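Muramidase (Trichobolus zukalii, PDB 6ZMV) cleaves peptidoglycan as a fungal glycoside hydrolase family 25 lysozyme, hydrolysing beta-1,4 bonds between N-acetylmuramic acid and N-acetylglucosamine. Local coordinates at residues A[58-63]-A[74-79]; A[121-124]-A[130-133]; A[70-75]-A[113-118]; A[177-182]-A[187-192]. One frame throughout, in Å; residues are numbered along the deposited sequence. Where two conformers were deposited one is given.

Interaction 1. Residues A[58-63]-A[74-79]; sequences GYHFAR and DFFFKN
F76 lays one face of its ring over the CB of H60, the carbon standing 3.9 Å from the ring centroid and 20° off the ring normal, which meets the geometry of a CH-pi contact. The pair joins strand 55-61 to helix 69-78 in a beta-alpha-beta unit of the TIM-barrel fold, where helices lie against the outside of the strands. The axes of the short segments 58-61 and 74-78 come within 8.9 Å and run 151° apart, the roughly antiparallel course of a helix that carries the chain back along its strand.

F76 reaches the strand because its CG stands trans to its own backbone N (chi1 173°), which sends the ring down across the strand backbone. Its CE1 lies 3.5 Å from the carbonyl carbon of Y59. Further along, CZ comes 3.5 Å from the carbonyl oxygen of G58, which approaches the edge of the ring near its plane. A CB at G58 would point toward this ring, so the absence of a side chain lets the ring lie close to the strand backbone.

H60 runs past F76 in the opposite direction, and the two rings, 5.8 Å apart between centroids, meet obliquely. The imidazole is held from outside this pair, where ND1 is hydrogen-bonded to T32 OG1. F119 of helix 109-127 meets the H60 ring and touches F76 as well. Y59 leads away from the helix, and its OH is hydrogen-bonded to a glycerol. Among residues 74-79, the nearest atom to the imidazole is F76 CB, 3.9 Å from H60 ND1.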
# COMPACT_ATOMS: atom_id res chain seq x y z
N GLY A 58 -0.83 -6.73 -2.65
CA GLY A 58 -2.08 -6.03 -2.92
C GLY A 58 -2.25 -4.78 -2.05
O GLY A 58 -1.58 -4.58 -1.04
N TYR A 59 -3.18 -3.93 -2.46
CA TYR A 59 -3.60 -2.78 -1.65
C TYR A 59 -5.12 -2.67 -1.56
O TYR A 59 -5.85 -3.11 -2.44
CB TYR A 59 -2.90 -1.47 -2.04
CG TYR A 59 -3.34 -0.76 -3.29
CD1 TYR A 59 -4.47 0.07 -3.27
CD2 TYR A 59 -2.61 -0.84 -4.48
CE1 TYR A 59 -4.82 0.81 -4.37
CE2 TYR A 59 -2.97 -0.09 -5.57
CZ TYR A 59 -4.06 0.75 -5.51
OH TYR A 59 -4.40 1.48 -6.61
N HIS A 60 -5.53 -2.07 -0.45
CA HIS A 60 -6.94 -1.79 -0.15
C HIS A 60 -7.19 -0.29 -0.10
O HIS A 60 -6.58 0.40 0.73
CB HIS A 60 -7.26 -2.39 1.23
CG HIS A 60 -8.69 -2.10 1.59
ND1 HIS A 60 -9.72 -2.78 1.00
CD2 HIS A 60 -9.23 -1.16 2.39
CE1 HIS A 60 -10.86 -2.27 1.48
NE2 HIS A 60 -10.59 -1.28 2.34
N PHE A 61 -8.08 0.20 -0.96
CA PHE A 61 -8.51 1.59 -0.91
C PHE A 61 -9.54 1.76 0.21
O PHE A 61 -10.67 1.30 0.10
CB PHE A 61 -9.02 1.99 -2.30
CG PHE A 61 -9.32 3.46 -2.47
CD1 PHE A 61 -10.20 4.15 -1.64
CD2 PHE A 61 -8.80 4.11 -3.57
CE1 PHE A 61 -10.40 5.50 -1.82
CE2 PHE A 61 -9.05 5.45 -3.77
CZ PHE A 61 -9.87 6.12 -2.92
N ALA A 62 -9.15 2.36 1.30
CA ALA A 62 -9.99 2.48 2.51
C ALA A 62 -11.18 3.38 2.20
O ALA A 62 -11.06 4.48 1.63
CB ALA A 62 -9.21 3.09 3.65
N ARG A 63 -12.34 2.99 2.75
CA ARG A 63 -13.54 3.87 2.79
C ARG A 63 -14.06 3.90 4.21
O ARG A 63 -14.93 3.13 4.58
CB ARG A 63 -14.56 3.36 1.78
CG ARG A 63 -14.16 3.46 0.31
CD ARG A 63 -14.29 4.88 -0.21
NE ARG A 63 -14.01 5.11 -1.58
CZ ARG A 63 -13.73 6.29 -2.14
NH1 ARG A 63 -13.71 7.43 -1.44
NH2 ARG A 63 -13.48 6.26 -3.43
N ASP A 74 -10.92 -7.75 6.66
CA ASP A 74 -11.36 -9.12 6.33
C ASP A 74 -11.57 -9.21 4.81
O ASP A 74 -11.17 -10.19 4.16
CB ASP A 74 -12.70 -9.43 7.00
CG ASP A 74 -12.60 -9.78 8.45
OD1 ASP A 74 -11.51 -10.02 8.92
OD2 ASP A 74 -13.67 -9.79 9.10
N PHE A 75 -12.24 -8.21 4.24
CA PHE A 75 -12.57 -8.19 2.81
C PHE A 75 -11.30 -8.17 1.97
O PHE A 75 -11.16 -8.93 1.01
CB PHE A 75 -13.52 -7.01 2.54
CG PHE A 75 -13.93 -6.92 1.11
CD1 PHE A 75 -14.69 -7.92 0.52
CD2 PHE A 75 -13.69 -5.76 0.39
CE1 PHE A 75 -15.09 -7.78 -0.80
CE2 PHE A 75 -14.04 -5.64 -0.94
CZ PHE A 75 -14.73 -6.65 -1.52
N PHE A 76 -10.38 -7.30 2.32
CA PHE A 76 -9.07 -7.21 1.63
C PHE A 76 -8.35 -8.56 1.68
O PHE A 76 -7.86 -9.06 0.69
CB PHE A 76 -8.26 -6.11 2.27
CG PHE A 76 -6.84 -5.99 1.80
CD1 PHE A 76 -6.53 -5.91 0.46
CD2 PHE A 76 -5.83 -5.92 2.73
CE1 PHE A 76 -5.22 -5.74 0.06
CE2 PHE A 76 -4.50 -5.73 2.33
CZ PHE A 76 -4.22 -5.61 0.98
N PHE A 77 -8.26 -9.10 2.90
CA PHE A 77 -7.48 -10.32 3.12
C PHE A 77 -8.02 -11.47 2.28
O PHE A 77 -7.18 -12.24 1.74
CB PHE A 77 -7.49 -10.64 4.61
CG PHE A 77 -6.72 -11.89 4.95
CD1 PHE A 77 -5.33 -11.86 4.96
CD2 PHE A 77 -7.39 -13.09 5.18
CE1 PHE A 77 -4.62 -13.02 5.25
CE2 PHE A 77 -6.70 -14.22 5.54
CZ PHE A 77 -5.32 -14.19 5.52
N LYS A 78 -9.34 -11.54 2.19
CA LYS A 78 -10.03 -12.65 1.47
C LYS A 78 -9.89 -12.48 -0.05
O LYS A 78 -10.17 -13.40 -0.77
CB LYS A 78 -11.49 -12.76 1.91
CG LYS A 78 -11.61 -13.30 3.32
CD LYS A 78 -12.99 -13.10 3.96
N ASN A 79 -9.53 -11.30 -0.53
CA ASN A 79 -9.65 -10.95 -1.97
C ASN A 79 -8.33 -10.40 -2.53
O ASN A 79 -8.35 -9.48 -3.36
CB ASN A 79 -10.81 -9.97 -2.21
CG ASN A 79 -12.13 -10.70 -2.00
OD1 ASN A 79 -12.54 -11.49 -2.85
ND2 ASN A 79 -12.76 -10.45 -0.89

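Interaction 2. Residues A[121-124]-A[130-133]; sequences NRYK and YPMI. With SO4 (sulfate ion), chain G.
K124 stretches its aliphatic chain over one face of the Y130 ring. Its CD stands 3.8 Å from the ring centroid and only 7° off the normal, so this methylene sits almost squarely over the middle in a CH-pi contact, with CB and CG nearer the CD1-CE1 side and CE nearer CE2. The chain is bent once, at chi2 (72°), and is extended from there on; that single bend lays it across the ring and brings the ammonium past the edge. There NZ donates to O1 of a sulfate, 3.0 Å away, and it has a second acceptor in G128 O. The backbone N of Y130 reaches the same sulfate O1, also at 3.0 Å, so one oxygen is gripped by two donors. The sulfate probably comes from the crystallisation liquor.

These residues lie where helix 109-127 ends and the chain turns into strand 132-136, closing a beta-alpha-beta unit of the TIM barrel.

The Y130 ring swings back toward the helix because its CG is placed opposite its own carbonyl carbon (chi1 -73°). At the far edge of the ring N121 OD1 lies in the ring plane, 3.7 Å from Y130 OH. The two side chains run side by side, their planes turned steeply against each other, while N121 ND2 is bonded to S117 O.

Deeper in, Y123 slides past P131 in the opposite direction. Its CD2 lies 3.7 Å from P131 CB and 3.6 Å from P131 N. The buried Y123 hydroxyl is hydrogen-bonded to G81 O and G92 N, which fix the far end of the ring.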
# COMPACT_ATOMS: atom_id res chain seq x y z
N ASN A 121 -4.72 -4.07 13.04
CA ASN A 121 -4.65 -5.20 13.97
C ASN A 121 -5.41 -6.37 13.39
O ASN A 121 -4.97 -7.52 13.55
CB ASN A 121 -5.14 -4.80 15.35
CG ASN A 121 -4.09 -3.96 16.07
OD1 ASN A 121 -3.00 -4.45 16.37
ND2 ASN A 121 -4.40 -2.70 16.31
N ARG A 122 -6.56 -6.17 12.75
CA ARG A 122 -7.25 -7.30 12.09
C ARG A 122 -6.34 -7.92 11.03
O ARG A 122 -6.23 -9.18 10.97
CB ARG A 122 -8.55 -6.83 11.48
CG ARG A 122 -9.44 -7.94 11.00
CD ARG A 122 -9.79 -8.95 12.06
NE ARG A 122 -10.80 -9.84 11.56
CZ ARG A 122 -11.58 -10.56 12.32
NH1 ARG A 122 -11.47 -10.56 13.63
NH2 ARG A 122 -12.47 -11.34 11.75
N TYR A 123 -5.69 -7.11 10.22
CA TYR A 123 -4.78 -7.64 9.19
C TYR A 123 -3.63 -8.43 9.82
O TYR A 123 -3.27 -9.51 9.28
CB TYR A 123 -4.29 -6.50 8.28
CG TYR A 123 -3.49 -7.02 7.12
CD1 TYR A 123 -4.15 -7.43 5.98
CD2 TYR A 123 -2.09 -7.16 7.21
CE1 TYR A 123 -3.43 -8.00 4.94
CE2 TYR A 123 -1.38 -7.70 6.16
CZ TYR A 123 -2.05 -8.16 5.03
OH TYR A 123 -1.30 -8.66 3.95
N LYS A 124 -3.08 -7.95 10.92
CA LYS A 124 -2.03 -8.64 11.64
C LYS A 124 -2.47 -10.02 12.09
O LYS A 124 -1.70 -10.98 11.90
CB LYS A 124 -1.59 -7.78 12.83
CG LYS A 124 -0.65 -8.38 13.86
CD LYS A 124 0.71 -8.57 13.40
CE LYS A 124 1.58 -9.01 14.55
NZ LYS A 124 2.90 -9.48 14.03
N TYR A 130 1.90 -6.97 10.26
CA TYR A 130 1.29 -5.66 10.05
C TYR A 130 1.29 -5.28 8.58
O TYR A 130 2.25 -5.57 7.85
CB TYR A 130 2.00 -4.61 10.89
CG TYR A 130 1.69 -4.74 12.37
CD1 TYR A 130 0.44 -4.39 12.85
CD2 TYR A 130 2.65 -5.14 13.28
CE1 TYR A 130 0.12 -4.48 14.18
CE2 TYR A 130 2.34 -5.21 14.63
CZ TYR A 130 1.07 -4.89 15.08
OH TYR A 130 0.70 -4.91 16.42
N PRO A 131 0.26 -4.56 8.12
CA PRO A 131 0.24 -4.04 6.78
C PRO A 131 1.14 -2.82 6.69
O PRO A 131 1.47 -2.16 7.67
CB PRO A 131 -1.21 -3.65 6.57
CG PRO A 131 -1.64 -3.19 7.97
CD PRO A 131 -0.89 -4.08 8.93
N MET A 132 1.43 -2.46 5.45
CA MET A 132 1.99 -1.12 5.15
C MET A 132 0.84 -0.11 5.15
O MET A 132 -0.32 -0.48 4.84
CB MET A 132 2.69 -1.12 3.79
CG MET A 132 3.65 -2.29 3.62
SD MET A 132 4.85 -2.15 2.32
CE MET A 132 3.75 -2.28 0.91
N ILE A 133 1.15 1.14 5.44
CA ILE A 133 0.19 2.27 5.38
C ILE A 133 0.67 3.23 4.32
O ILE A 133 1.81 3.75 4.47
CB ILE A 133 -0.01 2.94 6.72
CG1 ILE A 133 -0.65 1.96 7.70
CG2 ILE A 133 -0.84 4.19 6.56
CD1 ILE A 133 -0.69 2.50 9.14
S SO4 G . 5.59 -7.81 11.58
O1 SO4 G . 4.24 -7.69 12.07
O2 SO4 G . 5.54 -7.16 10.30
O3 SO4 G . 6.45 -7.07 12.47
O4 SO4 G . 6.03 -9.18 11.42

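Interaction 3. Residues A[70-75]-A[113-118]; sequences SAQADF and VNWISD
Q72 meets the benzo edge of W115 in the closest side-chain contact between residues 70-75 and 113-118. It is a van der Waals approach: W115 CZ2 lies 3.5 Å from Q72 OE1 and 3.6 Å from Q72 CD, both near the plane of the indole. The two side chains cross at about a right angle, with amide and ring planes 68° apart, so the amide does not stack on the ring. Q72 CG lies beside the backbone N (chi1 -80°), and the chain runs extended from there. Both segments lie on outer helices of the TIM barrel; between them the backbones come nearest at S70 and D118, whose CA atoms are 5.2 Å apart, and there D118 CB packs 3.9 Å from S70 N.

Hydrogen bonds complete the setting from outside the pair. Q72 OE1 is bonded to H60 NE2, and Q72 NE2 to R63 O and S67 OG. W115 NE1 is bonded to S67 O.

Water joins the solvent side of the helices: one molecule donates to D118 O at 2.9 Å, while its link to S70 OG, 3.2 Å long, is weak, and doubtful because S70 was modelled in two conformers.

With a leucine in place of Q72, H60 NE2 and the R63 carbonyl would probably be left without their amide partner, and the chain at R63 freer to shift.

Both ends of the buried Q72 amide are thus satisfied by other parts of the chain, which implies that W115 offers it a close-fitting edge rather than a polar partner, the C-H edge probably suiting the nearby carbonyl oxygen electrostatically.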
# COMPACT_ATOMS: atom_id res chain seq x y z
N SER A 70 -12.10 -3.33 10.76
CA SER A 70 -12.02 -4.80 10.81
C SER A 70 -12.69 -5.41 9.58
O SER A 70 -12.15 -6.37 8.97
CB SER A 70 -12.62 -5.34 12.07
OG SER A 70 -12.23 -6.69 12.24
N ALA A 71 -13.87 -4.93 9.25
CA ALA A 71 -14.64 -5.51 8.13
C ALA A 71 -13.86 -5.33 6.82
O ALA A 71 -13.85 -6.22 5.97
CB ALA A 71 -15.98 -4.87 8.05
N GLN A 72 -13.24 -4.17 6.64
CA GLN A 72 -12.46 -3.94 5.41
C GLN A 72 -11.15 -4.75 5.40
O GLN A 72 -10.80 -5.24 4.31
CB GLN A 72 -12.27 -2.45 5.22
CG GLN A 72 -13.52 -1.84 4.63
CD GLN A 72 -13.47 -0.36 4.36
OE1 GLN A 72 -12.55 0.19 3.75
NE2 GLN A 72 -14.53 0.33 4.77
N ALA A 73 -10.52 -4.96 6.53
CA ALA A 73 -9.36 -5.86 6.57
C ALA A 73 -9.76 -7.28 6.20
O ALA A 73 -9.04 -7.92 5.44
CB ALA A 73 -8.68 -5.84 7.91
N ASP A 74 -10.92 -7.75 6.66
CA ASP A 74 -11.36 -9.12 6.33
C ASP A 74 -11.57 -9.21 4.81
O ASP A 74 -11.17 -10.19 4.16
CB ASP A 74 -12.70 -9.43 7.00
CG ASP A 74 -12.60 -9.78 8.45
OD1 ASP A 74 -11.51 -10.02 8.92
OD2 ASP A 74 -13.67 -9.79 9.10
N PHE A 75 -12.24 -8.21 4.24
CA PHE A 75 -12.57 -8.19 2.81
C PHE A 75 -11.30 -8.17 1.97
O PHE A 75 -11.16 -8.93 1.01
CB PHE A 75 -13.52 -7.01 2.54
CG PHE A 75 -13.93 -6.92 1.11
CD1 PHE A 75 -14.69 -7.92 0.52
CD2 PHE A 75 -13.69 -5.76 0.39
CE1 PHE A 75 -15.09 -7.78 -0.80
CE2 PHE A 75 -14.04 -5.64 -0.94
CZ PHE A 75 -14.73 -6.65 -1.52
N VAL A 113 -7.96 7.36 13.70
CA VAL A 113 -6.91 6.52 14.29
C VAL A 113 -7.52 5.21 14.75
O VAL A 113 -6.90 4.15 14.52
CB VAL A 113 -6.20 7.28 15.42
CG1 VAL A 113 -5.27 6.38 16.19
CG2 VAL A 113 -5.39 8.45 14.86
N ASN A 114 -8.68 5.25 15.37
CA ASN A 114 -9.33 3.99 15.83
C ASN A 114 -9.65 3.08 14.63
O ASN A 114 -9.49 1.88 14.72
CB ASN A 114 -10.58 4.28 16.67
CG ASN A 114 -10.27 4.85 18.03
OD1 ASN A 114 -9.14 4.73 18.50
ND2 ASN A 114 -11.27 5.48 18.61
N TRP A 115 -10.14 3.67 13.55
CA TRP A 115 -10.53 2.90 12.35
C TRP A 115 -9.27 2.24 11.76
O TRP A 115 -9.26 1.04 11.47
CB TRP A 115 -11.14 3.84 11.30
CG TRP A 115 -11.72 3.13 10.13
CD1 TRP A 115 -13.03 2.80 10.03
CD2 TRP A 115 -11.06 2.60 8.96
NE1 TRP A 115 -13.24 2.11 8.86
CE2 TRP A 115 -12.05 1.93 8.20
CE3 TRP A 115 -9.76 2.59 8.51
CZ2 TRP A 115 -11.76 1.32 6.98
CZ3 TRP A 115 -9.46 1.98 7.33
CH2 TRP A 115 -10.44 1.32 6.60
N ILE A 116 -8.19 3.00 11.61
CA ILE A 116 -6.94 2.42 11.08
C ILE A 116 -6.42 1.34 12.03
O ILE A 116 -5.97 0.32 11.58
CB ILE A 116 -5.91 3.51 10.85
CG1 ILE A 116 -6.37 4.49 9.78
CG2 ILE A 116 -4.54 2.92 10.49
CD1 ILE A 116 -5.52 5.76 9.66
N SER A 117 -6.49 1.57 13.33
CA SER A 117 -6.04 0.56 14.33
C SER A 117 -6.77 -0.74 14.11
O SER A 117 -6.22 -1.83 14.16
CB SER A 117 -6.27 1.02 15.75
OG SER A 117 -5.49 2.14 16.07
N ASP A 118 -8.08 -0.65 13.94
CA ASP A 118 -8.88 -1.87 13.76
C ASP A 118 -8.49 -2.57 12.46
O ASP A 118 -8.35 -3.80 12.47
CB ASP A 118 -10.37 -1.54 13.73
CG ASP A 118 -11.05 -1.21 15.04
OD1 ASP A 118 -10.42 -1.39 16.05
OD2 ASP A 118 -12.20 -0.72 14.97
O HOH W 1 -10.03 -5.38 14.15

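Interaction 4. Residues A[177-182]-A[187-192]; sequences IWQFND and GGDSDS. With GOL (glycerol), chain D.
Q179 and D191 face each other across the antiparallel hairpin of strands 177-181 and 189-193 as a non-hydrogen-bonded pair. Q179 CB first meets D191 OD1 at 3.2 Å; CG passes the same oxygen at 3.3 Å and also skirts S190 O. CD then comes 3.8 Å from D189 CB. At the tip OE1 turns to the hydroxyls of Y134 and Y161, while NE2 donates to glycerol O2 at 3.0 Å along a nearly straight bond (170°) and also to D6 OD2. Glycerol O1 lies about as close to NE2. D189 OD2 lies near NE2, but the angle is too poor for a bond; it takes a weak one from the glycerol hydroxyl instead.

The register shifts by one residue after this pair, a beta bulge. F180 N donates to S190 O at 3.0 Å, and S190 N to N181 O, also at 3.0 Å. Before the bulge W178 and S192 exchange two backbone bonds.

At the bulge the F180 side chain (chi1 61°) folds over the neighbouring strand. S190 CB lies beneath one face, 3.7 Å from the ring centroid and 21° off its normal, a CH-pi contact, and S192 CB approaches CE2 at 4.0 Å. Shortening F180 to an alanine is likely to strip this cover from S190 and S192 and open a gap beside the bulge.

With oxygen and nitrogen both engaged, the Q179 amide is fixed in rotation and offers an N-H to the glycerol, which E97 also binds, consistent with a polar pocket at the barrel mouth, where TIM-barrel enzymes hold substrates.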
# COMPACT_ATOMS: atom_id res chain seq x y z
N ILE A 177 8.69 2.90 1.40
CA ILE A 177 8.50 3.11 -0.05
C ILE A 177 8.09 4.56 -0.23
O ILE A 177 7.28 5.07 0.55
CB ILE A 177 7.51 2.09 -0.66
CG1 ILE A 177 7.99 0.64 -0.49
CG2 ILE A 177 7.18 2.41 -2.12
CD1 ILE A 177 6.94 -0.42 -0.71
N TRP A 178 8.59 5.19 -1.28
CA TRP A 178 8.19 6.52 -1.74
C TRP A 178 7.46 6.41 -3.07
O TRP A 178 8.05 5.91 -4.04
CB TRP A 178 9.47 7.34 -1.87
CG TRP A 178 9.34 8.73 -2.38
CD1 TRP A 178 8.26 9.55 -2.40
CD2 TRP A 178 10.40 9.48 -2.96
NE1 TRP A 178 8.58 10.77 -2.93
CE2 TRP A 178 9.90 10.76 -3.29
CE3 TRP A 178 11.74 9.18 -3.26
CZ2 TRP A 178 10.68 11.71 -3.94
CZ3 TRP A 178 12.53 10.16 -3.82
CH2 TRP A 178 12.01 11.42 -4.14
N GLN A 179 6.25 6.89 -3.14
CA GLN A 179 5.51 7.05 -4.39
C GLN A 179 5.82 8.44 -4.89
O GLN A 179 5.34 9.43 -4.31
CB GLN A 179 4.02 6.80 -4.22
CG GLN A 179 3.31 6.72 -5.56
CD GLN A 179 1.79 6.77 -5.40
OE1 GLN A 179 1.26 7.83 -4.99
NE2 GLN A 179 1.18 5.63 -5.61
N PHE A 180 6.62 8.55 -5.93
CA PHE A 180 7.21 9.87 -6.31
C PHE A 180 6.63 10.48 -7.59
O PHE A 180 6.92 11.63 -7.84
CB PHE A 180 8.72 9.77 -6.43
CG PHE A 180 9.22 8.81 -7.47
CD1 PHE A 180 9.47 9.28 -8.77
CD2 PHE A 180 9.54 7.47 -7.19
CE1 PHE A 180 10.00 8.43 -9.71
CE2 PHE A 180 10.10 6.64 -8.14
CZ PHE A 180 10.31 7.11 -9.40
N ASN A 181 5.77 9.75 -8.32
CA ASN A 181 5.00 10.36 -9.42
C ASN A 181 3.84 9.43 -9.80
O ASN A 181 3.74 8.31 -9.30
CB ASN A 181 5.89 10.76 -10.59
CG ASN A 181 6.42 9.66 -11.47
OD1 ASN A 181 7.58 9.70 -11.94
ND2 ASN A 181 5.62 8.68 -11.73
N ASP A 182 2.93 9.97 -10.59
CA ASP A 182 1.73 9.26 -11.03
C ASP A 182 1.85 8.90 -12.50
O ASP A 182 0.81 8.78 -13.15
CB ASP A 182 0.46 10.04 -10.67
CG ASP A 182 0.35 11.41 -11.28
OD1 ASP A 182 1.27 11.80 -11.98
OD2 ASP A 182 -0.68 12.09 -11.01
N GLY A 187 2.54 2.28 -16.99
CA GLY A 187 1.23 2.54 -16.44
C GLY A 187 1.30 2.62 -14.93
O GLY A 187 2.10 1.94 -14.25
N GLY A 188 0.37 3.39 -14.38
CA GLY A 188 0.26 3.55 -12.93
C GLY A 188 1.26 4.54 -12.37
O GLY A 188 1.68 5.50 -13.05
N ASP A 189 1.59 4.36 -11.09
CA ASP A 189 2.40 5.32 -10.32
C ASP A 189 3.79 4.75 -10.10
O ASP A 189 3.95 3.53 -10.01
CB ASP A 189 1.75 5.62 -8.98
CG ASP A 189 0.30 6.03 -9.09
OD1 ASP A 189 0.00 6.91 -9.88
OD2 ASP A 189 -0.59 5.31 -8.45
N SER A 190 4.77 5.63 -9.98
CA SER A 190 6.18 5.22 -9.77
C SER A 190 6.46 5.13 -8.28
O SER A 190 6.16 6.09 -7.52
CB SER A 190 7.11 6.22 -10.37
OG SER A 190 6.93 6.33 -11.79
N ASP A 191 7.15 4.08 -7.88
CA ASP A 191 7.55 3.87 -6.48
C ASP A 191 9.06 3.58 -6.39
O ASP A 191 9.66 3.07 -7.30
CB ASP A 191 6.76 2.73 -5.85
CG ASP A 191 5.27 3.00 -5.81
OD1 ASP A 191 4.85 3.86 -5.02
OD2 ASP A 191 4.53 2.37 -6.59
N SER A 192 9.61 3.88 -5.22
CA SER A 192 11.02 3.57 -4.91
C SER A 192 11.12 3.02 -3.48
O SER A 192 10.68 3.70 -2.53
CB SER A 192 11.87 4.82 -5.04
OG SER A 192 13.24 4.54 -4.84
C1 GOL D . -1.71 3.30 -4.70
O1 GOL D . -0.37 3.52 -4.31
C2 GOL D . -2.44 4.60 -4.59
O2 GOL D . -1.78 5.59 -5.38
C3 GOL D . -3.87 4.50 -5.03
O3 GOL D . -4.30 5.78 -5.43
O HOH W 2 -1.43 6.93 -12.93
O HOH W 3 0.25 6.80 -14.67

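From the N terminus, interaction 1 folds the end of helix 69-78 back on strand 55-61, closing a strand-loop-helix excursion. Before it ends, interaction 3 opens on the same helix, sharing D74 and F75, and spans 37 residues to helix 109-127, so these two overlap without nesting. Interaction 2 follows in series, turning helix 109-127 into strand 132-136. The three are neighbours: the D74-R122 salt bridge, 2.7 Å from OD1 to NE, ties the helices, and F76 packs on Y123. Interaction 4 closes the hairpin across the chain's centre, about 20 Å from the centre of interaction 1. It meets interaction 2 through M132 and I177, within the sheet that interactions 1, 2 and 4 all reach.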